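Beta-galactosidase (Bacteroides thetaiotaomicron, PDB 5MUI) probably hydrolyses arabinofuranosidic linkages in the side chains of the plant pectin rhamnogalacturonan II, as a glycoside hydrolase of a gut bacterium. Local coordinates at residues 187-192 against 251-256; 239-244 against 258-263; 269-274 against 287-292. All blocks are in the same frame, centred on the assembly; numbering follows the deposited sequence.

Contact 1 (187-192 against 251-256); sequences KPILSI and KTWKRY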
loop_
_atom_site.group_PDB
_atom_site.type_symbol
_atom_site.label_atom_id
_atom_site.label_comp_id
_atom_site.label_asym_id
_atom_site.label_seq_id
_atom_site.Cartn_x
_atom_site.Cartn_y
_atom_site.Cartn_z
ATOM N N LYS A 187 -13.283 17.694 -2.416
ATOM C CA LYS A 187 -13.666 16.721 -3.450
ATOM C C LYS A 187 -12.483 15.754 -3.723
ATOM O O LYS A 187 -11.344 16.098 -3.441
ATOM C CB LYS A 187 -14.011 17.468 -4.735
ATOM C CG LYS A 187 -12.819 18.216 -5.322
ATOM N N PRO A 188 -12.742 14.580 -4.323
ATOM C CA PRO A 188 -11.598 13.703 -4.714
ATOM C C PRO A 188 -10.732 14.303 -5.828
ATOM O O PRO A 188 -11.210 15.177 -6.585
ATOM C CB PRO A 188 -12.280 12.412 -5.198
ATOM C CG PRO A 188 -13.699 12.768 -5.445
ATOM C CD PRO A 188 -14.047 14.003 -4.678
ATOM N N ILE A 189 -9.464 13.878 -5.912
ATOM C CA ILE A 189 -8.589 14.272 -7.035
ATOM C C ILE A 189 -8.746 13.373 -8.279
ATOM O O ILE A 189 -8.477 13.838 -9.402
ATOM C CB ILE A 189 -7.100 14.459 -6.648
ATOM C CG1 ILE A 189 -6.557 13.270 -5.823
ATOM C CG2 ILE A 189 -6.911 15.810 -5.946
ATOM C CD1 ILE A 189 -5.052 13.107 -5.853
ATOM N N LEU A 190 -9.130 12.110 -8.083
ATOM C CA LEU A 190 -9.549 11.189 -9.170
ATOM C C LEU A 190 -10.793 10.470 -8.736
ATOM O O LEU A 190 -10.899 10.109 -7.553
ATOM C CB LEU A 190 -8.502 10.094 -9.465
ATOM C CG LEU A 190 -7.136 10.410 -10.086
ATOM C CD1 LEU A 190 -7.237 11.109 -11.445
ATOM C CD2 LEU A 190 -6.296 11.255 -9.146
ATOM N N SER A 191 -11.686 10.193 -9.684
ATOM C CA SER A 191 -12.960 9.513 -9.429
ATOM C C SER A 191 -13.322 8.610 -10.597
ATOM O O SER A 191 -12.915 8.878 -11.735
ATOM C CB SER A 191 -14.062 10.570 -9.187
ATOM O OG SER A 191 -15.365 10.066 -9.405
ATOM N N ILE A 192 -14.108 7.573 -10.330
ATOM C CA ILE A 192 -14.675 6.725 -11.403
ATOM C C ILE A 192 -15.650 7.466 -12.330
ATOM O O ILE A 192 -15.893 6.995 -13.445
ATOM C CB ILE A 192 -15.405 5.465 -10.882
ATOM C CG1 ILE A 192 -16.763 5.831 -10.262
ATOM C CG2 ILE A 192 -14.499 4.671 -9.938
ATOM C CD1 ILE A 192 -17.548 4.665 -9.708
ATOM N N LYS A 251 -2.713 18.819 -7.784
ATOM C CA LYS A 251 -4.164 19.105 -7.754
ATOM C C LYS A 251 -4.902 18.586 -8.984
ATOM O O LYS A 251 -5.925 17.914 -8.846
ATOM C CB LYS A 251 -4.389 20.615 -7.635
ATOM C CG LYS A 251 -3.770 21.254 -6.396
ATOM C CD LYS A 251 -4.518 20.888 -5.123
ATOM C CE LYS A 251 -3.727 21.233 -3.870
ATOM N NZ LYS A 251 -3.689 22.689 -3.566
ATOM N N THR A 252 -4.391 18.901 -10.180
ATOM C CA THR A 252 -4.973 18.399 -11.445
ATOM C C THR A 252 -4.170 17.204 -12.002
ATOM O O THR A 252 -2.938 17.247 -12.064
ATOM C CB THR A 252 -5.123 19.517 -12.532
ATOM O OG1 THR A 252 -3.851 20.076 -12.829
ATOM C CG2 THR A 252 -5.995 20.628 -12.039
ATOM N N TRP A 253 -4.900 16.168 -12.425
ATOM C CA TRP A 253 -4.342 14.852 -12.800
ATOM C C TRP A 253 -4.855 14.407 -14.166
ATOM O O TRP A 253 -6.035 14.593 -14.489
ATOM C CB TRP A 253 -4.686 13.797 -11.709
ATOM C CG TRP A 253 -3.992 14.093 -10.408
ATOM C CD1 TRP A 253 -4.425 14.920 -9.412
ATOM C CD2 TRP A 253 -2.695 13.628 -10.004
ATOM N NE1 TRP A 253 -3.492 14.991 -8.408
ATOM C CE2 TRP A 253 -2.417 14.214 -8.746
ATOM C CE3 TRP A 253 -1.735 12.793 -10.599
ATOM C CZ2 TRP A 253 -1.221 13.975 -8.051
ATOM C CZ3 TRP A 253 -0.537 12.540 -9.904
ATOM C CH2 TRP A 253 -0.290 13.151 -8.647
ATOM N N LYS A 254 -3.965 13.853 -14.993
ATOM C CA LYS A 254 -4.333 13.199 -16.251
ATOM C C LYS A 254 -3.948 11.734 -16.134
ATOM O O LYS A 254 -2.842 11.416 -15.655
ATOM C CB LYS A 254 -3.573 13.827 -17.436
ATOM N N ARG A 255 -4.819 10.838 -16.585
ATOM C CA ARG A 255 -4.430 9.422 -16.741
ATOM C C ARG A 255 -3.368 9.223 -17.834
ATOM O O ARG A 255 -3.422 9.866 -18.878
ATOM C CB ARG A 255 -5.628 8.534 -17.086
ATOM C CG ARG A 255 -6.511 8.135 -15.907
ATOM C CD ARG A 255 -7.541 9.177 -15.560
ATOM N NE ARG A 255 -8.532 8.661 -14.606
ATOM C CZ ARG A 255 -9.399 9.408 -13.917
ATOM N NH1 ARG A 255 -9.448 10.725 -14.074
ATOM N NH2 ARG A 255 -10.247 8.816 -13.062
ATOM N N TYR A 256 -2.433 8.305 -17.600
ATOM C CA TYR A 256 -1.496 7.855 -18.638
ATOM C C TYR A 256 -2.299 7.129 -19.755
ATOM O O TYR A 256 -3.065 6.187 -19.460
ATOM C CB TYR A 256 -0.406 6.956 -18.037
ATOM C CG TYR A 256 0.537 6.354 -19.048
ATOM C CD1 TYR A 256 1.403 7.162 -19.806
ATOM C CD2 TYR A 256 0.568 4.978 -19.260
ATOM C CE1 TYR A 256 2.272 6.601 -20.748
ATOM C CE2 TYR A 256 1.414 4.410 -20.195
ATOM C CZ TYR A 256 2.260 5.221 -20.937
ATOM O OH TYR A 256 3.088 4.625 -21.851
HETATM O O HOH W 1 -7.847 16.454 -10.157
#
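Ile189 and Leu190 both pack on Trp253. Ile189 brings CD1 to 3.5 Å from Trp253 NE1, obliquely to the indole. Leu190 crosses the indole at about a right angle. Its CD2 sits over one face, 4.3 Å from the centroid of the five-membered ring, as a CH-pi contact. The other branch, CD1, is 3.7 Å from Trp253 CB and also lies over one face of the Arg255 guanidinium, 3.5 Å from NH1. Met224 of strand 222-231 touches Ile189, Leu190 and Trp253 as well.

The polar contacts flank this apolar patch. Arg255 bends at chi2 (84°), which brings its end nearer to segment 187-192. NH2 then gives a hydrogen bond of 3.0 Å to Ser191 O. The bond is bent, and the donor stands above the carbonyl plane. Arg255 also forms salt bridges with Glu201 through NE and with Asp194 through NH1. At the other end one water donates to both Ile189 O, at 2.8 Å, and Lys251 O, at 2.7 Å.

Ile189 and Leu190 both face Val167 in a classic beta bulge. Segment 187-192 follows the outermost strand 183-184 of one blade of this five-bladed beta-propeller, and 251-256 carries the outermost strand 254-255 of the next. The contact joins these two blades. Two carboxylates and a carbonyl satisfy the buried guanidinium charge and probably keep its plane from turning.

Contact 2 (239-244 against 258-263); sequences GQRVGI and GNPVFA. Unlike the reference sequence in segment 239-244: Gln240 (reference Glu). With FUB (beta-L-arabinofuranose), chain B.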
loop_
_atom_site.group_PDB
_atom_site.type_symbol
_atom_site.label_atom_id
_atom_site.label_comp_id
_atom_site.label_asym_id
_atom_site.label_seq_id
_atom_site.Cartn_x
_atom_site.Cartn_y
_atom_site.Cartn_z
ATOM N N GLY A 239 -11.317 -7.788 -12.536
ATOM C CA GLY A 239 -10.068 -7.921 -11.770
ATOM C C GLY A 239 -9.605 -6.570 -11.212
ATOM O O GLY A 239 -10.252 -5.533 -11.446
ATOM N N GLN A 240 -8.506 -6.590 -10.470
ATOM C CA GLN A 240 -7.805 -5.363 -10.098
ATOM C C GLN A 240 -6.451 -5.264 -10.796
ATOM O O GLN A 240 -5.694 -6.240 -10.835
ATOM C CB GLN A 240 -7.575 -5.267 -8.591
ATOM C CG GLN A 240 -8.824 -4.966 -7.798
ATOM C CD GLN A 240 -8.533 -4.856 -6.296
ATOM O OE1 GLN A 240 -7.473 -4.344 -5.888
ATOM N NE2 GLN A 240 -9.461 -5.354 -5.473
ATOM N N ARG A 241 -6.154 -4.080 -11.329
ATOM C CA ARG A 241 -4.954 -3.832 -12.098
ATOM C C ARG A 241 -4.303 -2.512 -11.680
ATOM O O ARG A 241 -4.927 -1.719 -10.987
ATOM C CB ARG A 241 -5.301 -3.812 -13.592
ATOM C CG ARG A 241 -6.054 -5.064 -14.068
ATOM C CD ARG A 241 -6.690 -4.938 -15.447
ATOM N NE ARG A 241 -7.445 -6.149 -15.838
ATOM C CZ ARG A 241 -8.726 -6.395 -15.551
ATOM N NH1 ARG A 241 -9.475 -5.552 -14.852
ATOM N NH2 ARG A 241 -9.281 -7.517 -15.980
ATOM N N VAL A 242 -3.063 -2.275 -12.144
ATOM C CA VAL A 242 -2.238 -1.135 -11.759
ATOM C C VAL A 242 -2.039 -0.199 -12.956
ATOM O O VAL A 242 -1.703 -0.641 -14.094
ATOM C CB VAL A 242 -0.848 -1.586 -11.218
ATOM C CG1 VAL A 242 0.105 -0.412 -11.032
ATOM C CG2 VAL A 242 -0.989 -2.353 -9.906
ATOM N N GLY A 243 -2.230 1.089 -12.692
ATOM C CA GLY A 243 -2.010 2.161 -13.673
ATOM C C GLY A 243 -1.386 3.420 -13.120
ATOM O O GLY A 243 -1.131 3.545 -11.919
ATOM N N ILE A 244 -1.169 4.380 -14.021
ATOM C CA ILE A 244 -0.467 5.611 -13.748
ATOM C C ILE A 244 -1.340 6.875 -14.014
ATOM O O ILE A 244 -2.109 6.911 -14.995
ATOM C CB ILE A 244 0.813 5.656 -14.612
ATOM C CG1 ILE A 244 1.828 4.623 -14.100
ATOM C CG2 ILE A 244 1.477 7.034 -14.574
ATOM C CD1 ILE A 244 2.936 4.343 -15.096
ATOM N N GLY A 258 -1.561 4.908 -21.976
ATOM C CA GLY A 258 -1.299 3.470 -22.081
ATOM C C GLY A 258 -1.712 2.562 -20.918
ATOM O O GLY A 258 -1.250 1.411 -20.832
ATOM N N ASN A 259 -2.581 3.041 -20.031
ATOM C CA ASN A 259 -3.026 2.239 -18.887
ATOM C C ASN A 259 -3.895 1.038 -19.319
ATOM O O ASN A 259 -4.618 1.142 -20.320
ATOM C CB ASN A 259 -3.852 3.114 -17.936
ATOM C CG ASN A 259 -2.999 3.981 -17.033
ATOM O OD1 ASN A 259 -1.837 3.666 -16.764
ATOM N ND2 ASN A 259 -3.580 5.046 -16.513
ATOM N N PRO A 260 -3.896 -0.070 -18.564
ATOM C CA PRO A 260 -3.105 -0.257 -17.332
ATOM C C PRO A 260 -1.714 -0.707 -17.688
ATOM O O PRO A 260 -1.510 -1.284 -18.760
ATOM C CB PRO A 260 -3.870 -1.349 -16.567
ATOM C CG PRO A 260 -4.699 -2.052 -17.613
ATOM C CD PRO A 260 -5.000 -1.035 -18.677
ATOM N N VAL A 261 -0.751 -0.415 -16.823
ATOM C CA VAL A 261 0.638 -0.791 -17.081
ATOM C C VAL A 261 1.046 -2.165 -16.509
ATOM O O VAL A 261 2.100 -2.670 -16.878
ATOM C CB VAL A 261 1.639 0.317 -16.648
ATOM C CG1 VAL A 261 1.241 1.658 -17.257
ATOM C CG2 VAL A 261 1.780 0.418 -15.143
ATOM N N PHE A 262 0.244 -2.760 -15.625
ATOM C CA PHE A 262 0.639 -4.016 -14.969
ATOM C C PHE A 262 -0.605 -4.761 -14.488
ATOM O O PHE A 262 -1.433 -4.198 -13.743
ATOM C CB PHE A 262 1.640 -3.735 -13.824
ATOM C CG PHE A 262 2.321 -4.973 -13.281
ATOM C CD1 PHE A 262 3.115 -5.765 -14.097
ATOM C CD2 PHE A 262 2.187 -5.330 -11.930
ATOM C CE1 PHE A 262 3.758 -6.900 -13.594
ATOM C CE2 PHE A 262 2.814 -6.461 -11.428
ATOM C CZ PHE A 262 3.606 -7.244 -12.257
ATOM N N ALA A 263 -0.764 -5.998 -14.962
ATOM C CA ALA A 263 -1.972 -6.796 -14.700
ATOM C C ALA A 263 -1.693 -8.283 -14.904
ATOM O O ALA A 263 -0.782 -8.651 -15.654
ATOM C CB ALA A 263 -3.119 -6.350 -15.590
HETATM O O5 FUB B . -4.694 -2.457 0.509
HETATM C C5 FUB B . -5.917 -1.712 0.317
HETATM C C4 FUB B . -6.853 -2.214 -0.792
HETATM O O4 FUB B . -7.892 -3.069 -0.277
HETATM C C3 FUB B . -6.233 -2.994 -1.929
HETATM O O3 FUB B . -5.622 -2.131 -2.904
HETATM C C2 FUB B . -7.445 -3.760 -2.470
HETATM O O2 FUB B . -7.101 -4.939 -3.215
HETATM C C1 FUB B . -8.318 -4.042 -1.241
#
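Asn259 binds the backbone of Ile244 with both ends of its amide. OD1 accepts from Ile244 N at 2.9 Å, and ND2 donates to Ile244 O at 2.8 Å. Both bonds are nearly straight at the hydrogen, and Ile244 O lies in the amide plane. ND2 has a second acceptor in Gln198 OE1. OD1 also lies 3.4 Å from Gly243 CA, where a side chain on the glycine would be tight.

The next bonds are between backbones. Val242 N gives a straight bond of 3.0 Å to Phe262 O. Val242 O accepts twice, from Val261 N at 2.9 Å and from Phe262 N at 3.3 Å. Val261 and Phe262 thus both face Val242 in a classic beta bulge, just after the cis peptide bond that precedes Pro260.

Arg241 runs extended from CG to NE, side by side with Pro260. Its CG meets Ala263 CB at 3.5 Å. The charged end goes beyond the two segments: NE forms a salt bridge with Glu265, while NH1 and NH2 donate to Gly230 O and Leu237 O. Further along, the Ile244 side chain crosses that of Val261 at about a right angle, CD1 against CG1.

Gln240 differs from the reference sequence, which has glutamate. Its OE1 accepts from O2 of the bound arabinofuranose at 2.8 Å, and its NE2 gives the same oxygen a weak bond. The Asn259 amide supplies the acceptor for Ile244 N and a second donor to Ile244 O, beside the backbone N of Tyr256. This is consistent with an irregular loop held along the strand that carries Gln240 into the glycan pocket.

Contact 3 (269-274 against 287-292); sequences TITGDA and YFSAFE. With FUB (beta-L-arabinofuranose), chain B; GAL (beta-D-galactopyranose), chain C.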
loop_
_atom_site.group_PDB
_atom_site.type_symbol
_atom_site.label_atom_id
_atom_site.label_comp_id
_atom_site.label_asym_id
_atom_site.label_seq_id
_atom_site.Cartn_x
_atom_site.Cartn_y
_atom_site.Cartn_z
ATOM N N THR A 269 -8.699 -12.156 -10.529
ATOM C CA THR A 269 -7.334 -11.988 -9.993
ATOM C C THR A 269 -7.080 -10.528 -9.637
ATOM O O THR A 269 -7.515 -9.612 -10.355
ATOM C CB THR A 269 -6.271 -12.487 -10.986
ATOM O OG1 THR A 269 -6.451 -13.882 -11.211
ATOM C CG2 THR A 269 -4.886 -12.319 -10.449
ATOM N N ILE A 270 -6.410 -10.331 -8.494
ATOM C CA ILE A 270 -6.065 -9.011 -7.944
ATOM C C ILE A 270 -4.548 -8.829 -8.058
ATOM O O ILE A 270 -3.771 -9.683 -7.628
ATOM C CB ILE A 270 -6.491 -8.872 -6.460
ATOM C CG1 ILE A 270 -8.029 -8.827 -6.345
ATOM C CG2 ILE A 270 -5.817 -7.636 -5.811
ATOM C CD1 ILE A 270 -8.594 -9.019 -4.953
ATOM N N THR A 271 -4.153 -7.731 -8.684
ATOM C CA THR A 271 -2.792 -7.211 -8.640
ATOM C C THR A 271 -2.865 -5.800 -8.043
ATOM O O THR A 271 -3.636 -4.928 -8.549
ATOM C CB THR A 271 -2.208 -7.175 -10.066
ATOM O OG1 THR A 271 -2.362 -8.480 -10.665
ATOM C CG2 THR A 271 -0.749 -6.774 -10.054
ATOM N N GLY A 272 -2.112 -5.564 -6.967
ATOM C CA GLY A 272 -2.295 -4.343 -6.203
ATOM C C GLY A 272 -1.187 -3.844 -5.306
ATOM O O GLY A 272 -0.106 -4.452 -5.173
ATOM N N ASP A 273 -1.508 -2.711 -4.674
ATOM C CA ASP A 273 -0.653 -1.992 -3.696
ATOM C C ASP A 273 0.808 -1.917 -4.147
ATOM O O ASP A 273 1.726 -2.427 -3.463
ATOM C CB ASP A 273 -0.799 -2.589 -2.264
ATOM C CG ASP A 273 -2.188 -2.325 -1.635
ATOM O OD1 ASP A 273 -3.177 -2.143 -2.373
ATOM O OD2 ASP A 273 -2.308 -2.317 -0.392
ATOM N N ALA A 274 1.012 -1.263 -5.296
ATOM C CA ALA A 274 2.352 -1.040 -5.860
ATOM C C ALA A 274 3.169 -0.112 -4.935
ATOM O O ALA A 274 2.622 0.868 -4.402
ATOM C CB ALA A 274 2.252 -0.443 -7.255
ATOM N N TYR A 287 4.749 -5.680 -4.991
ATOM C CA TYR A 287 3.281 -5.710 -5.131
ATOM C C TYR A 287 2.723 -6.999 -4.533
ATOM O O TYR A 287 3.485 -7.937 -4.252
ATOM C CB TYR A 287 2.873 -5.592 -6.608
ATOM C CG TYR A 287 3.122 -6.818 -7.469
ATOM C CD1 TYR A 287 4.375 -7.049 -8.091
ATOM C CD2 TYR A 287 2.118 -7.781 -7.660
ATOM C CE1 TYR A 287 4.580 -8.172 -8.918
ATOM C CE2 TYR A 287 2.344 -8.912 -8.456
ATOM C CZ TYR A 287 3.555 -9.098 -9.077
ATOM O OH TYR A 287 3.735 -10.211 -9.879
ATOM N N PHE A 288 1.398 -7.044 -4.347
ATOM C CA PHE A 288 0.743 -8.273 -3.929
ATOM C C PHE A 288 -0.205 -8.743 -5.024
ATOM O O PHE A 288 -0.704 -7.944 -5.853
ATOM C CB PHE A 288 0.015 -8.111 -2.576
ATOM C CG PHE A 288 -1.425 -7.634 -2.669
ATOM C CD1 PHE A 288 -1.729 -6.275 -2.663
ATOM C CD2 PHE A 288 -2.473 -8.540 -2.705
ATOM C CE1 PHE A 288 -3.050 -5.834 -2.696
ATOM C CE2 PHE A 288 -3.798 -8.106 -2.751
ATOM C CZ PHE A 288 -4.085 -6.760 -2.755
ATOM N N SER A 289 -0.450 -10.036 -5.016
ATOM C CA SER A 289 -1.510 -10.621 -5.814
ATOM C C SER A 289 -2.372 -11.552 -4.959
ATOM O O SER A 289 -1.908 -12.082 -3.951
ATOM C CB SER A 289 -0.933 -11.307 -7.054
ATOM O OG SER A 289 -1.979 -11.722 -7.902
ATOM N N ALA A 290 -3.651 -11.675 -5.321
ATOM C CA ALA A 290 -4.544 -12.606 -4.683
ATOM C C ALA A 290 -5.417 -13.301 -5.745
ATOM O O ALA A 290 -5.716 -12.708 -6.797
ATOM C CB ALA A 290 -5.412 -11.918 -3.673
ATOM N N PHE A 291 -5.808 -14.550 -5.448
ATOM C CA PHE A 291 -6.715 -15.350 -6.341
ATOM C C PHE A 291 -6.098 -15.583 -7.709
ATOM O O PHE A 291 -6.775 -15.531 -8.746
ATOM C CB PHE A 291 -8.118 -14.698 -6.429
ATOM C CG PHE A 291 -8.651 -14.303 -5.102
ATOM C CD1 PHE A 291 -8.803 -15.258 -4.098
ATOM C CD2 PHE A 291 -8.930 -12.979 -4.811
ATOM C CE1 PHE A 291 -9.242 -14.895 -2.830
ATOM C CE2 PHE A 291 -9.376 -12.604 -3.555
ATOM C CZ PHE A 291 -9.540 -13.563 -2.562
ATOM N N GLU A 292 -4.797 -15.823 -7.694
ATOM C CA GLU A 292 -4.019 -16.154 -8.877
ATOM C C GLU A 292 -4.032 -17.694 -9.015
ATOM O O GLU A 292 -3.584 -18.408 -8.103
ATOM C CB GLU A 292 -2.602 -15.598 -8.731
ATOM C CG GLU A 292 -1.536 -16.190 -9.646
ATOM C CD GLU A 292 -1.782 -15.968 -11.133
ATOM O OE1 GLU A 292 -2.057 -14.804 -11.540
ATOM O OE2 GLU A 292 -1.664 -16.966 -11.895
HETATM O O5 FUB B . -4.694 -2.457 0.509
HETATM C C5 FUB B . -5.917 -1.712 0.317
HETATM C C4 FUB B . -6.853 -2.214 -0.792
HETATM O O4 FUB B . -7.892 -3.069 -0.277
HETATM C C3 FUB B . -6.233 -2.994 -1.929
HETATM O O3 FUB B . -5.622 -2.131 -2.904
HETATM C C2 FUB B . -7.445 -3.760 -2.470
HETATM O O2 FUB B . -7.101 -4.939 -3.215
HETATM C C1 FUB B . -8.318 -4.042 -1.241
HETATM C C1 GAL C . -15.365 -9.736 -4.724
HETATM C C2 GAL C . -14.445 -8.517 -4.574
HETATM C C3 GAL C . -12.977 -8.933 -4.687
HETATM C C4 GAL C . -12.677 -10.078 -3.717
HETATM C C5 GAL C . -13.619 -11.219 -4.086
HETATM C C6 GAL C . -13.319 -12.505 -3.317
HETATM O O2 GAL C . -14.849 -7.507 -5.363
HETATM O O3 GAL C . -12.145 -7.801 -4.392
HETATM O O4 GAL C . -12.873 -9.747 -2.403
HETATM O O5 GAL C . -14.964 -10.785 -3.842
HETATM O O6 GAL C . -14.519 -13.262 -3.257
#
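Strands 270-274 and 287-290 run antiparallel, their axes 4.8 Å apart at the closest, with Ile270-Ala290 and Gly272-Phe288 as hydrogen-bonded pairs around the non-hydrogen-bonded pair Thr271-Ser289. Ile270 O takes two donors, Ala290 N and Ser289 OG, from opposite faces of its plane. Ser289 OG lies 2.7 Å from Ile270 O. With chi1 -173° the Ser289 hydroxyl stands opposite its own amide N and reaches this carbonyl.

Thr269 OG1 donates to Phe291 O at 3.0 Å from above the carbonyl plane, and its CG2 methyl touches Ser289 OG. A valine in its place would probably leave Phe291 O without this hydroxyl donor and the turn out of the strand less firmly held.

The two strands form the beta hairpin 270-279 and 282-290, the first pair of a four-stranded antiparallel sheet, and one face of its open end lines the glycan pocket. On that face Ile270 CG2 packs obliquely on Phe288 CZ at 3.6 Å. Ile270 CD1 meets the edge of the Phe291 ring at CE2, 3.9 Å away. Gly272 leaves room for the Phe288 ring, since a CB there would clash with CE1.

Asp273 holds the bound arabinofuranose with both carboxylate oxygens: O3 donates to OD1 at 2.5 Å and O5 to OD2 at 2.6 Å. The Phe288 edge faces OD1 and the sugar O2, while Phe291 CE2 lies 4.0 Å from C6 of the galactose. Lys334, from strand 331-340, also binds the arabinofuranose and touches Asp273 and Phe288.

How the contacts relate
From the N terminus, segment 187-192 comes first, in the loop after strand 183-184. Contact 1 closes a long loop from there to 251-256, spanning strands 204-212, 222-231 and 238-247. Contact 2 opens inside that loop at 239-244 and closes beyond it at 258-263, so the two cross. They meet where Tyr256 N approaches Ile244 O, at 3.0 Å, just after strand 254-255 and beside its neighbour 238-247. Contact 3 follows both in series and closes a short hairpin in the next sheet. Backbone bonds from Gln240 to Thr269 and Thr271 join it to contact 2, and both reach the arabinofuranose. Contact 1 stays about 13 Å from contact 3 at the nearest atoms.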